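Local coordinates for protein imelysin (PDB 3OYV) that belongs to the imelysin-like proteins implicated in bacterial iron uptake, and is probably a metal-binding outer-membrane protein of a family once classed as peptidases, at residues Ala12-Thr17 / Ser22-Tyr27; Lys36-Asn41 / Met296-Asn301; Glu54-Leu59 / Phe290-Glu295; Asn99-Gly104 / His185-Glu190; Ala112-Tyr117 / Asp123-Asn128. One frame throughout, in Å; residues are numbered along the deposited sequence.

Contact 1 (Ala12-Thr17 / Ser22-Tyr27); sequences ANIDYT and SSWHNY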
# COMPACT_ATOMS: atom_id res chain seq x y z
N ALA A 12 4.78 14.41 -18.31
CA ALA A 12 5.43 15.34 -17.37
C ALA A 12 6.91 15.02 -17.13
O ALA A 12 7.36 14.82 -16.00
CB ALA A 12 4.67 15.33 -16.05
N ASN A 13 7.68 15.00 -18.21
CA ASN A 13 9.12 14.78 -18.16
C ASN A 13 9.83 15.97 -17.51
O ASN A 13 9.61 17.11 -17.90
CB ASN A 13 9.68 14.63 -19.58
CG ASN A 13 11.16 14.33 -19.59
OD1 ASN A 13 11.57 13.20 -19.30
ND2 ASN A 13 11.98 15.32 -19.95
N ILE A 14 10.69 15.70 -16.54
CA ILE A 14 11.58 16.72 -16.00
C ILE A 14 12.81 16.02 -15.44
O ILE A 14 12.70 14.90 -14.94
CB ILE A 14 10.84 17.57 -14.96
CG1 ILE A 14 11.72 18.72 -14.50
CG2 ILE A 14 10.35 16.69 -13.77
CD1 ILE A 14 10.93 19.78 -13.69
N ASP A 15 13.97 16.65 -15.54
CA ASP A 15 15.17 16.17 -14.90
C ASP A 15 15.64 17.17 -13.85
O ASP A 15 15.36 18.37 -13.96
CB ASP A 15 16.28 15.93 -15.92
CG ASP A 15 15.90 14.89 -16.96
OD1 ASP A 15 15.52 13.78 -16.56
OD2 ASP A 15 16.01 15.19 -18.17
N TYR A 16 16.36 16.66 -12.87
CA TYR A 16 16.97 17.48 -11.84
C TYR A 16 18.09 18.30 -12.46
O TYR A 16 18.97 17.76 -13.15
CB TYR A 16 17.50 16.55 -10.76
CG TYR A 16 18.19 17.19 -9.59
CD1 TYR A 16 17.48 17.60 -8.46
CD2 TYR A 16 19.57 17.36 -9.58
CE1 TYR A 16 18.13 18.15 -7.37
CE2 TYR A 16 20.22 17.92 -8.50
CZ TYR A 16 19.49 18.33 -7.39
OH TYR A 16 20.18 18.88 -6.33
N THR A 17 18.06 19.61 -12.21
CA THR A 17 19.08 20.51 -12.74
C THR A 17 19.50 21.49 -11.64
O THR A 17 18.77 21.68 -10.68
CB THR A 17 18.53 21.36 -13.89
OG1 THR A 17 17.57 22.31 -13.38
CG2 THR A 17 17.90 20.46 -15.04
N SER A 22 16.63 23.74 -5.99
CA SER A 22 16.12 24.23 -4.72
C SER A 22 14.66 23.86 -4.55
O SER A 22 14.25 23.37 -3.50
CB SER A 22 16.29 25.74 -4.63
OG SER A 22 15.85 26.16 -3.37
N SER A 23 13.87 24.06 -5.59
CA SER A 23 12.45 23.66 -5.55
C SER A 23 12.32 22.15 -5.34
O SER A 23 11.48 21.69 -4.59
CB SER A 23 11.75 24.04 -6.86
OG SER A 23 11.66 25.45 -7.01
N TRP A 24 13.18 21.38 -6.02
CA TRP A 24 13.16 19.92 -5.91
C TRP A 24 13.42 19.50 -4.46
O TRP A 24 12.70 18.67 -3.89
CB TRP A 24 14.21 19.31 -6.84
CG TRP A 24 13.93 17.93 -7.32
CD1 TRP A 24 13.86 16.78 -6.58
CD2 TRP A 24 13.70 17.55 -8.67
NE1 TRP A 24 13.61 15.72 -7.40
CE2 TRP A 24 13.52 16.15 -8.69
CE3 TRP A 24 13.64 18.26 -9.87
CZ2 TRP A 24 13.27 15.46 -9.87
CZ3 TRP A 24 13.41 17.57 -11.02
CH2 TRP A 24 13.20 16.18 -11.01
N HIS A 25 14.43 20.10 -3.83
CA HIS A 25 14.75 19.82 -2.42
C HIS A 25 13.57 20.14 -1.52
O HIS A 25 13.16 19.33 -0.67
CB HIS A 25 15.96 20.63 -1.96
CG HIS A 25 17.23 20.30 -2.70
ND1 HIS A 25 18.36 21.11 -2.65
CD2 HIS A 25 17.54 19.31 -3.57
CE1 HIS A 25 19.31 20.59 -3.41
NE2 HIS A 25 18.85 19.49 -3.96
N ASN A 26 13.07 21.37 -1.65
CA ASN A 26 11.98 21.80 -0.80
C ASN A 26 10.71 20.97 -0.96
O ASN A 26 10.03 20.68 0.04
CB ASN A 26 11.71 23.28 -1.05
CG ASN A 26 12.79 24.18 -0.44
OD1 ASN A 26 13.36 23.84 0.59
ND2 ASN A 26 13.03 25.35 -1.06
N TYR A 27 10.37 20.64 -2.20
CA TYR A 27 9.13 19.89 -2.42
C TYR A 27 9.27 18.43 -1.98
O TYR A 27 8.35 17.87 -1.40
CB TYR A 27 8.59 20.01 -3.84
CG TYR A 27 7.12 19.67 -3.86
CD1 TYR A 27 6.21 20.42 -3.12
CD2 TYR A 27 6.66 18.59 -4.59
CE1 TYR A 27 4.88 20.12 -3.12
CE2 TYR A 27 5.31 18.28 -4.60
CZ TYR A 27 4.42 19.06 -3.86
OH TYR A 27 3.06 18.78 -3.86

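Contact 2 (Lys36-Asn41 / Met296-Asn301); sequences KTDATN and MGLDPN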
# COMPACT_ATOMS: atom_id res chain seq x y z
N LYS A 36 5.55 11.28 6.69
CA LYS A 36 6.00 11.02 8.06
C LYS A 36 4.86 11.31 9.04
O LYS A 36 4.55 10.50 9.92
CB LYS A 36 7.24 11.89 8.33
CG LYS A 36 7.76 11.93 9.72
CD LYS A 36 9.02 12.80 9.81
CE LYS A 36 9.40 13.07 11.25
NZ LYS A 36 9.78 11.81 11.97
N THR A 37 4.24 12.47 8.89
CA THR A 37 3.13 12.85 9.75
C THR A 37 1.99 11.85 9.62
O THR A 37 1.46 11.41 10.63
CB THR A 37 2.68 14.27 9.40
OG1 THR A 37 3.74 15.19 9.74
CG2 THR A 37 1.40 14.64 10.16
N ASP A 38 1.61 11.53 8.40
CA ASP A 38 0.48 10.62 8.15
C ASP A 38 0.74 9.24 8.75
O ASP A 38 -0.13 8.66 9.39
CB ASP A 38 0.19 10.53 6.65
CG ASP A 38 -0.53 11.74 6.11
OD1 ASP A 38 -1.19 12.41 6.92
OD2 ASP A 38 -0.46 12.01 4.88
N ALA A 39 1.92 8.65 8.49
CA ALA A 39 2.23 7.32 9.04
C ALA A 39 2.25 7.34 10.57
O ALA A 39 1.85 6.35 11.21
CB ALA A 39 3.52 6.77 8.47
N THR A 40 2.78 8.41 11.17
CA THR A 40 2.80 8.52 12.63
C THR A 40 1.39 8.58 13.19
O THR A 40 1.06 7.88 14.16
CB THR A 40 3.66 9.72 13.07
OG1 THR A 40 4.99 9.52 12.60
CG2 THR A 40 3.61 9.88 14.58
N ASN A 41 0.54 9.37 12.55
CA ASN A 41 -0.82 9.51 13.04
C ASN A 41 -1.61 8.21 12.85
O ASN A 41 -2.39 7.86 13.72
CB ASN A 41 -1.54 10.66 12.36
CG ASN A 41 -0.97 12.01 12.78
OD1 ASN A 41 -0.29 12.12 13.82
ND2 ASN A 41 -1.21 13.01 11.96
N MSE A 296 -11.09 10.18 6.73
CA MSE A 296 -10.53 11.53 6.65
C MSE A 296 -9.54 11.65 5.50
O MSE A 296 -8.65 12.48 5.54
CB MSE A 296 -9.86 11.91 7.97
CG MSE A 296 -10.69 11.59 9.22
SE MSE A 296 -10.11 12.58 10.80
CE MSE A 296 -8.60 11.52 11.43
N GLY A 297 -9.72 10.86 4.46
CA GLY A 297 -8.85 10.90 3.28
C GLY A 297 -7.40 10.48 3.52
O GLY A 297 -6.53 10.78 2.71
N LEU A 298 -7.16 9.73 4.58
CA LEU A 298 -5.78 9.34 4.90
C LEU A 298 -5.11 8.53 3.78
O LEU A 298 -3.96 8.81 3.43
CB LEU A 298 -5.76 8.64 6.26
CG LEU A 298 -4.39 8.43 6.89
CD1 LEU A 298 -3.46 9.68 6.80
CD2 LEU A 298 -4.51 7.92 8.32
N ASP A 299 -5.81 7.52 3.26
CA ASP A 299 -5.25 6.68 2.20
C ASP A 299 -4.89 7.54 0.97
O ASP A 299 -3.74 7.52 0.53
CB ASP A 299 -6.23 5.56 1.88
CG ASP A 299 -5.77 4.64 0.78
OD1 ASP A 299 -4.60 4.49 0.45
OD2 ASP A 299 -6.64 3.89 0.28
N PRO A 300 -5.82 8.34 0.45
CA PRO A 300 -5.42 9.17 -0.68
C PRO A 300 -4.38 10.26 -0.36
O PRO A 300 -3.66 10.72 -1.27
CB PRO A 300 -6.75 9.76 -1.20
CG PRO A 300 -7.71 9.58 -0.13
CD PRO A 300 -7.29 8.34 0.63
N ASN A 301 -4.27 10.63 0.90
CA ASN A 301 -3.18 11.54 1.31
C ASN A 301 -1.81 10.87 1.33
O ASN A 301 -0.80 11.55 1.23
CB ASN A 301 -3.50 12.14 2.68
CG ASN A 301 -4.32 13.39 2.58
OD1 ASN A 301 -4.58 13.88 1.50
ND2 ASN A 301 -4.74 13.93 3.74
O HOH W 1 1.35 11.80 2.93
O HOH W 2 -3.79 13.30 6.29

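Contact 3 (Glu54-Leu59 / Phe290-Glu295); sequences ESYASL and FGPVDE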
# COMPACT_ATOMS: atom_id res chain seq x y z
N GLU A 54 -9.85 5.28 23.51
CA GLU A 54 -9.05 4.05 23.47
C GLU A 54 -8.46 3.92 22.07
O GLU A 54 -8.98 4.48 21.11
CB GLU A 54 -9.90 2.79 23.79
CG GLU A 54 -10.99 2.53 22.81
CD GLU A 54 -11.83 1.28 23.11
OE1 GLU A 54 -11.44 0.46 23.97
OE2 GLU A 54 -12.87 1.12 22.41
N SER A 55 -7.40 3.16 21.97
CA SER A 55 -6.78 2.93 20.65
C SER A 55 -7.74 2.19 19.73
O SER A 55 -8.65 1.47 20.18
CB SER A 55 -5.52 2.11 20.84
OG SER A 55 -5.86 0.79 21.23
N TYR A 56 -7.50 2.27 18.42
CA TYR A 56 -8.35 1.51 17.50
C TYR A 56 -8.11 0.01 17.68
O TYR A 56 -9.04 -0.79 17.51
CB TYR A 56 -8.15 1.93 16.05
CG TYR A 56 -9.33 1.62 15.18
CD1 TYR A 56 -10.40 2.49 15.12
CD2 TYR A 56 -9.41 0.44 14.44
CE1 TYR A 56 -11.48 2.22 14.35
CE2 TYR A 56 -10.52 0.19 13.62
CZ TYR A 56 -11.55 1.09 13.60
OH TYR A 56 -12.67 0.85 12.83
N ALA A 57 -6.89 -0.40 18.04
CA ALA A 57 -6.59 -1.80 18.32
C ALA A 57 -7.52 -2.27 19.45
O ALA A 57 -8.13 -3.35 19.35
CB ALA A 57 -5.13 -1.99 18.69
N SER A 58 -7.60 -1.50 20.54
CA SER A 58 -8.43 -1.90 21.67
C SER A 58 -9.91 -1.97 21.24
O SER A 58 -10.64 -2.89 21.63
CB SER A 58 -8.24 -0.95 22.84
OG SER A 58 -6.95 -1.07 23.44
N LEU A 59 -10.36 -0.99 20.45
CA LEU A 59 -11.73 -0.94 19.96
C LEU A 59 -12.08 -2.19 19.12
O LEU A 59 -13.10 -2.85 19.35
CB LEU A 59 -11.91 0.36 19.14
CG LEU A 59 -13.26 0.65 18.52
CD1 LEU A 59 -13.34 2.14 18.19
CD2 LEU A 59 -13.53 -0.15 17.28
N PHE A 290 -9.14 -0.34 6.13
CA PHE A 290 -10.33 0.00 6.88
C PHE A 290 -9.93 0.68 8.18
O PHE A 290 -8.77 0.69 8.55
CB PHE A 290 -11.22 -1.23 7.17
CG PHE A 290 -10.66 -2.19 8.18
CD1 PHE A 290 -9.85 -3.25 7.79
CD2 PHE A 290 -10.99 -2.07 9.51
CE1 PHE A 290 -9.39 -4.16 8.74
CE2 PHE A 290 -10.51 -2.95 10.46
CZ PHE A 290 -9.73 -3.99 10.07
N GLY A 291 -10.90 1.27 8.85
CA GLY A 291 -10.62 2.00 10.07
C GLY A 291 -9.85 3.27 9.74
O GLY A 291 -10.10 3.89 8.70
N PRO A 292 -8.92 3.66 10.61
CA PRO A 292 -8.20 4.93 10.43
C PRO A 292 -7.70 5.24 9.04
O PRO A 292 -7.89 6.36 8.55
CB PRO A 292 -7.07 4.82 11.45
CG PRO A 292 -7.69 4.05 12.57
CD PRO A 292 -8.59 3.03 11.90
N VAL A 293 -7.09 4.29 8.36
CA VAL A 293 -6.50 4.60 7.05
C VAL A 293 -7.59 4.92 6.01
O VAL A 293 -7.32 5.58 5.02
CB VAL A 293 -5.59 3.46 6.53
CG1 VAL A 293 -6.45 2.26 6.04
CG2 VAL A 293 -4.61 3.95 5.44
N ASP A 294 -8.82 4.45 6.26
CA ASP A 294 -9.94 4.61 5.34
C ASP A 294 -10.86 5.74 5.77
O ASP A 294 -12.03 5.79 5.35
CB ASP A 294 -10.72 3.28 5.28
CG ASP A 294 -11.78 3.22 4.20
OD1 ASP A 294 -11.50 3.65 3.06
OD2 ASP A 294 -12.87 2.65 4.51
N GLU A 295 -10.35 6.65 6.62
CA GLU A 295 -11.10 7.80 7.14
C GLU A 295 -10.33 9.09 6.87
O GLU A 295 -9.09 9.10 6.76
CB GLU A 295 -11.32 7.63 8.64
CG GLU A 295 -12.20 6.41 8.99
CD GLU A 295 -12.29 6.03 10.46
OE1 GLU A 295 -11.74 6.72 11.35
OE2 GLU A 295 -12.96 5.00 10.73
O HOH W 3 -13.98 3.26 12.56

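Contact 4 (Asn99-Gly104 / His185-Glu190); sequences NLYKAG and HIPSNE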
# COMPACT_ATOMS: atom_id res chain seq x y z
N ASN A 99 -6.64 -3.24 -20.20
CA ASN A 99 -7.78 -2.95 -21.07
C ASN A 99 -7.52 -1.72 -21.95
O ASN A 99 -7.87 -1.71 -23.13
CB ASN A 99 -9.05 -2.79 -20.26
CG ASN A 99 -9.51 -4.10 -19.69
OD1 ASN A 99 -9.30 -5.16 -20.28
ND2 ASN A 99 -10.13 -4.04 -18.53
N LEU A 100 -6.90 -0.68 -21.39
CA LEU A 100 -6.48 0.45 -22.24
C LEU A 100 -5.59 -0.02 -23.40
O LEU A 100 -5.78 0.38 -24.56
CB LEU A 100 -5.69 1.48 -21.40
CG LEU A 100 -6.48 2.38 -20.48
CD1 LEU A 100 -5.58 3.09 -19.45
CD2 LEU A 100 -7.35 3.38 -21.28
N TYR A 101 -4.62 -0.88 -23.11
CA TYR A 101 -3.65 -1.31 -24.09
C TYR A 101 -4.38 -2.08 -25.19
O TYR A 101 -4.16 -1.84 -26.39
CB TYR A 101 -2.57 -2.17 -23.43
CG TYR A 101 -1.38 -2.36 -24.31
CD1 TYR A 101 -1.41 -3.20 -25.44
CD2 TYR A 101 -0.20 -1.63 -24.07
CE1 TYR A 101 -0.31 -3.33 -26.24
CE2 TYR A 101 0.88 -1.76 -24.89
CZ TYR A 101 0.84 -2.60 -25.96
OH TYR A 101 1.96 -2.73 -26.79
N LYS A 102 -5.22 -3.03 -24.80
CA LYS A 102 -5.90 -3.88 -25.79
C LYS A 102 -6.85 -3.08 -26.68
O LYS A 102 -7.11 -3.51 -27.82
CB LYS A 102 -6.63 -5.02 -25.12
CG LYS A 102 -5.75 -6.00 -24.35
CD LYS A 102 -4.62 -6.59 -25.15
CE LYS A 102 -5.08 -7.46 -26.28
NZ LYS A 102 -3.90 -8.18 -26.88
N ALA A 103 -7.37 -1.96 -26.17
CA ALA A 103 -8.22 -1.05 -26.95
C ALA A 103 -7.44 -0.16 -27.92
O ALA A 103 -8.05 0.63 -28.65
CB ALA A 103 -9.02 -0.18 -26.03
N GLY A 104 -6.11 -0.25 -27.89
CA GLY A 104 -5.23 0.53 -28.76
C GLY A 104 -4.73 1.80 -28.09
O GLY A 104 -3.94 2.54 -28.69
N HIS A 185 5.31 -4.95 -20.57
CA HIS A 185 4.71 -6.25 -20.92
C HIS A 185 3.22 -6.32 -20.61
O HIS A 185 2.69 -7.38 -20.25
CB HIS A 185 5.47 -7.35 -20.17
CG HIS A 185 6.90 -7.41 -20.54
ND1 HIS A 185 7.90 -6.79 -19.83
CD2 HIS A 185 7.49 -7.99 -21.60
CE1 HIS A 185 9.05 -6.98 -20.45
NE2 HIS A 185 8.83 -7.71 -21.52
N ILE A 186 2.54 -5.20 -20.77
CA ILE A 186 1.14 -5.13 -20.43
C ILE A 186 0.30 -6.18 -21.19
O ILE A 186 -0.43 -6.90 -20.54
CB ILE A 186 0.59 -3.72 -20.59
CG1 ILE A 186 1.24 -2.75 -19.59
CG2 ILE A 186 -0.92 -3.71 -20.50
CD1 ILE A 186 0.92 -1.28 -19.83
N PRO A 187 0.47 -6.37 -22.52
CA PRO A 187 -0.44 -7.31 -23.20
C PRO A 187 -0.05 -8.77 -23.03
O PRO A 187 -0.68 -9.62 -23.64
CB PRO A 187 -0.37 -6.84 -24.65
CG PRO A 187 1.01 -6.25 -24.78
CD PRO A 187 1.20 -5.52 -23.47
N SER A 188 0.96 -9.08 -22.25
CA SER A 188 1.50 -10.44 -22.18
C SER A 188 0.48 -11.45 -21.67
O SER A 188 -0.47 -11.10 -20.97
CB SER A 188 2.73 -10.48 -21.28
OG SER A 188 2.37 -10.35 -19.91
N ASN A 189 0.66 -12.70 -22.08
CA ASN A 189 -0.14 -13.79 -21.54
C ASN A 189 -0.04 -13.85 -20.02
O ASN A 189 -0.99 -14.19 -19.35
CB ASN A 189 0.31 -15.13 -22.13
CG ASN A 189 0.01 -15.25 -23.62
OD1 ASN A 189 -0.92 -14.63 -24.13
ND2 ASN A 189 0.78 -16.07 -24.31
N GLU A 190 1.12 -13.53 -19.51
CA GLU A 190 1.31 -13.51 -18.05
C GLU A 190 0.46 -12.45 -17.33
O GLU A 190 -0.10 -12.69 -16.26
CB GLU A 190 2.79 -13.40 -17.71
CG GLU A 190 3.64 -14.57 -18.20
CD GLU A 190 4.25 -14.38 -19.60
OE1 GLU A 190 3.77 -13.53 -20.37
OE2 GLU A 190 5.21 -15.10 -19.91
O HOH W 4 -3.14 -10.06 -24.50

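Contact 5 (Ala112-Tyr117 / Asp123-Asn128); sequences AVESWY and DDYTNN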
# COMPACT_ATOMS: atom_id res chain seq x y z
N ALA A 112 -0.40 4.66 -17.07
CA ALA A 112 -1.39 4.35 -16.03
C ALA A 112 -0.88 3.37 -14.96
O ALA A 112 -1.58 3.14 -14.00
CB ALA A 112 -2.66 3.76 -16.68
N VAL A 113 0.28 2.75 -15.21
CA VAL A 113 0.77 1.68 -14.34
C VAL A 113 1.29 2.21 -12.99
O VAL A 113 2.34 2.86 -12.92
CB VAL A 113 1.86 0.87 -15.06
CG1 VAL A 113 2.49 -0.21 -14.13
CG2 VAL A 113 1.28 0.18 -16.33
N GLU A 114 0.60 1.87 -11.91
CA GLU A 114 1.00 2.25 -10.56
C GLU A 114 2.36 1.65 -10.21
O GLU A 114 2.57 0.45 -10.33
CB GLU A 114 -0.05 1.77 -9.55
CG GLU A 114 0.40 1.85 -8.08
CD GLU A 114 -0.53 1.10 -7.13
OE1 GLU A 114 -1.76 1.22 -7.28
OE2 GLU A 114 -0.03 0.39 -6.21
N SER A 115 3.29 2.49 -9.77
CA SER A 115 4.66 2.14 -9.39
C SER A 115 5.60 1.88 -10.59
O SER A 115 6.68 1.31 -10.44
CB SER A 115 4.74 0.99 -8.38
OG SER A 115 4.20 1.36 -7.13
N TRP A 116 5.24 2.37 -11.79
CA TRP A 116 6.14 2.18 -12.91
C TRP A 116 7.40 3.02 -12.85
O TRP A 116 8.40 2.65 -13.43
CB TRP A 116 5.42 2.41 -14.24
CG TRP A 116 5.29 3.86 -14.73
CD1 TRP A 116 4.23 4.70 -14.54
CD2 TRP A 116 6.25 4.62 -15.48
NE1 TRP A 116 4.46 5.91 -15.14
CE2 TRP A 116 5.68 5.88 -15.74
CE3 TRP A 116 7.52 4.33 -15.99
CZ2 TRP A 116 6.36 6.88 -16.45
CZ3 TRP A 116 8.18 5.31 -16.72
CH2 TRP A 116 7.59 6.56 -16.95
N TYR A 117 7.36 4.17 -12.15
CA TYR A 117 8.50 5.05 -12.21
C TYR A 117 9.74 4.32 -11.73
O TYR A 117 10.84 4.56 -12.22
CB TYR A 117 8.34 6.28 -11.34
CG TYR A 117 7.14 7.16 -11.53
CD1 TYR A 117 6.66 7.49 -12.79
CD2 TYR A 117 6.48 7.68 -10.44
CE1 TYR A 117 5.58 8.34 -12.92
CE2 TYR A 117 5.42 8.55 -10.57
CZ TYR A 117 4.95 8.86 -11.82
OH TYR A 117 3.87 9.71 -11.91
N ASP A 123 6.36 -6.03 -7.81
CA ASP A 123 6.65 -6.26 -6.41
C ASP A 123 5.61 -5.61 -5.51
O ASP A 123 5.21 -6.19 -4.50
CB ASP A 123 8.07 -5.80 -6.09
CG ASP A 123 9.16 -6.70 -6.64
OD1 ASP A 123 8.85 -7.85 -7.01
OD2 ASP A 123 10.32 -6.23 -6.69
N ASP A 124 5.14 -4.41 -5.88
CA ASP A 124 4.08 -3.72 -5.19
C ASP A 124 2.84 -4.62 -5.11
O ASP A 124 2.32 -4.91 -4.03
CB ASP A 124 3.84 -2.43 -5.99
CG ASP A 124 2.65 -1.60 -5.54
OD1 ASP A 124 1.90 -1.94 -4.60
OD2 ASP A 124 2.46 -0.51 -6.16
N TYR A 125 2.38 -5.07 -6.27
CA TYR A 125 1.11 -5.79 -6.32
C TYR A 125 1.24 -7.15 -5.63
O TYR A 125 0.28 -7.62 -5.01
CB TYR A 125 0.58 -5.95 -7.75
CG TYR A 125 0.55 -4.70 -8.62
CD1 TYR A 125 0.62 -3.41 -8.08
CD2 TYR A 125 0.46 -4.84 -10.00
CE1 TYR A 125 0.66 -2.29 -8.91
CE2 TYR A 125 0.49 -3.74 -10.82
CZ TYR A 125 0.58 -2.46 -10.29
OH TYR A 125 0.66 -1.40 -11.17
N THR A 126 2.41 -7.76 -5.74
CA THR A 126 2.70 -9.01 -5.05
C THR A 126 2.64 -8.81 -3.54
O THR A 126 2.03 -9.61 -2.81
CB THR A 126 4.05 -9.59 -5.47
OG1 THR A 126 4.08 -9.78 -6.87
CG2 THR A 126 4.34 -10.93 -4.81
N ASN A 127 3.24 -7.71 -3.05
CA ASN A 127 3.13 -7.37 -1.62
C ASN A 127 1.71 -7.17 -1.18
O ASN A 127 1.34 -7.55 -0.07
CB ASN A 127 3.97 -6.13 -1.30
CG ASN A 127 5.45 -6.43 -1.19
OD1 ASN A 127 5.86 -7.57 -1.02
ND2 ASN A 127 6.27 -5.38 -1.31
N ASN A 128 0.88 -6.61 -2.05
CA ASN A 128 -0.53 -6.48 -1.74
C ASN A 128 -1.18 -7.86 -1.50
O ASN A 128 -2.02 -8.05 -0.62
CB ASN A 128 -1.33 -5.77 -2.84
CG ASN A 128 -0.90 -4.31 -3.13
OD1 ASN A 128 -1.20 -3.84 -4.23
ND2 ASN A 128 -0.24 -3.62 -2.21

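Contact 1 (Ala12-Thr17 / Ser22-Tyr27)
Tyr16 OH and His25 NE2 lie 2.8 Å apart in a hydrogen bond that either side could donate. The hydroxyl meets the imidazole at its edge, close to the ring plane, and the two rings come rim to rim with planes 33° apart. This bond ties the far end of the tyrosine to helix 21-47. Its near end is held by Trp24: Tyr16 CB sits over the six-membered ring of the indole, 4.2 Å from its centroid, as a CH-pi contact. The phenol then runs on over the five-membered ring, so that its edge faces the indole and the planes stand at 79°, a T-shaped pair in which Tyr16 CD1 lies 3.7 Å from Trp24 CG. Together these three residues form an aromatic cluster that folds the N-terminal loop back on the first turns of the helix it leads into. The first torsion of Trp24 (chi1 -153°) carries the indole out from the helix toward the loop, where CH2 reaches Ile14 CG2 at 4.0 Å. At the other end of the indole, Trp24 NE1 bonds to the carbonyl oxygen of Leu350, on helix 343-351. The carboxylate of Asp15 forms a salt bridge with Lys353.

Contact 2 (Lys36-Asn41 / Met296-Asn301)
Right after the N-cap residue Gly297, Leu298 begins helix 298-303 and meets Asp38 on helix 21-47, so this is a helix-to-helix contact between parts far apart in sequence. The leucine side chain leaves its backbone with CG opposite N (chi1 -168°), which brings methyl CD1 up beside the aspartate; CD1 lies 3.6 Å from Asp38 OD1 and packs equally closely on CG of the carboxylate. One turn on, Asn301 addresses the same carboxylate through water. Its amide plane is only 8° from the carboxylate plane, although the two side chains run roughly perpendicular. Direct contact here is modest, with Asp38 OD2 3.8 Å from Asn301 CB, and the polar link is made by two bridging waters, one to each carboxylate oxygen. Arg342 reinforces the link directly: it forms a salt bridge with Asp38 OD2 and also donates to the carbonyl oxygen of Asn301. The first water gives its protons to Asp38 OD2 at 2.7 Å and to Asn301 O. The second donates to Asp38 OD1 at 2.8 Å and accepts from Asn301 ND2, also at 2.8 Å.

Contact 3 (Glu54-Leu59 / Phe290-Glu295)
Tyr56 lays one face of its ring on Pro292, its first torsion (chi1 -157°) swinging the phenol away from its own backbone N and across to the proline. The CD methylene of Pro292 stands 3.5 Å from the centroid of the Tyr56 ring and only 6° off its normal, a well-centred CH-pi contact. On the opposite face, toward the rim, lies Leu59 CD2 from the same helical turn. Phe290 CE2 approaches the edge of the phenol, and Gly291 CA comes within 3.6 Å of Tyr56 OH; a side chain on this glycine would run into the ring. The hydroxyl is joined through a water, 2.8 Å from Tyr56 OH, to Glu295 OE2, which accepts from that water. With an alanine at Tyr56, Pro292 would probably lose the ring face under its CD, and the water link to Glu295 would be broken. Ser55 caps helix 56-62, its OG accepting from Ser58 N at 3.0 Å. Trp46 and Tyr50 meet the Tyr56 ring edge-to-face, while Leu42 and Ala45 pack on Pro292, placing the contact against the C-terminal end of helix 21-47.

Contact 4 (Asn99-Gly104 / His185-Glu190)
The C-terminal end of helix 71-102, closed by a Schellman motif at Gly104, here packs against the type I turn His185-Ser188 that leads into helix 189-214. Tyr101 and Pro187 carry the contact. The pyrrolidine lies across one face of the phenol, with Pro187 CD 3.8 Å from the centroid of the Tyr101 ring and 8° off its normal, a CH-pi contact; Pro187 CG comes still closer to the rim, 3.5 Å from Tyr101 CE1. A first torsion of -166° turns the tyrosine ring from its amide nitrogen and out toward the turn. Nearer its backbone, Tyr101 CB touches Ile186 CG2 at 3.7 Å. Lys102 bends round alongside, and its aliphatic chain passes Pro187 CB at a looser distance. Beyond it, a water accepts from Lys102 NZ at 3.1 Å and donates to Pro187 O at 2.6 Å. No direct hydrogen bond joins the two segments: the attachment rests on proline methylenes over a phenol face and so depends on shape fit, with the polar groups at the margin linked through water.

Contact 5 (Ala112-Tyr117 / Asp123-Asn128)
The Tyr125 ring meets Glu114 with its carbonyl oxygen set obliquely, neither over a face nor at an edge, while the Glu114 carboxylate stands almost perpendicular to the ring, planes 86° apart, the two side chains running antiparallel alongside one another. The phenol hydroxyl reaches the turn backbone, where Tyr125 OH donates a weak bond to Glu114 O at 2.8 Å. Val113 CG1 packs on the same hydroxyl at 3.7 Å. The second flat group is the Asp124 carboxylate. Ser115 OG donates to Asp124 OD2 at 2.7 Å, approaching on the anti side and 28° out of the carboxylate plane. With chi1 of 174°, Asp124 sends its acid outward from helix 121-137 to meet the type II turn Val113-Trp116. Glu114 OE2 lies 2.6 Å from the same Asp124 OD2, and Lys93 donates to this glutamate oxygen; since Glu114 was modelled in two positions, the details at its tip are doubtful. Were Asp124 an alanine, the Ser115 hydroxyl would probably lose its carboxylate acceptor, leaving the weak Tyr125 OH to Glu114 O bond to join turn and helix. Arg279 touches both Glu114 and Ser115, and an unidentified ligand was modelled against Glu114. His345 and Glu348 also border this buried polar pocket, and their spacing matches the GxHxxE signature of imelysin-like proteins, consistent with the family's putative metal-binding site.

Overall arrangement
Contact 5 lies nearest the chain's centre, about 9 Å away, and is buried and almost wholly polar. Contacts 1 and 4 sit about 25 and 24 Å out: contact 1 is buried and aromatic, contact 4 partly exposed. Contacts 1 and 2 share helix 21-47, their centres 24 Å apart. Contacts 2 and 3 touch, Leu298 and Asp299 packing on the backbone of Pro292 and Val293, yet one relies on water and charge and the other on a ring face. Contacts 4 and 5 also touch, through Ile186 and Val113. Proline on tyrosine recurs in contacts 3 and 4, whose centres are 38 Å apart on opposite sides of the chain's centre.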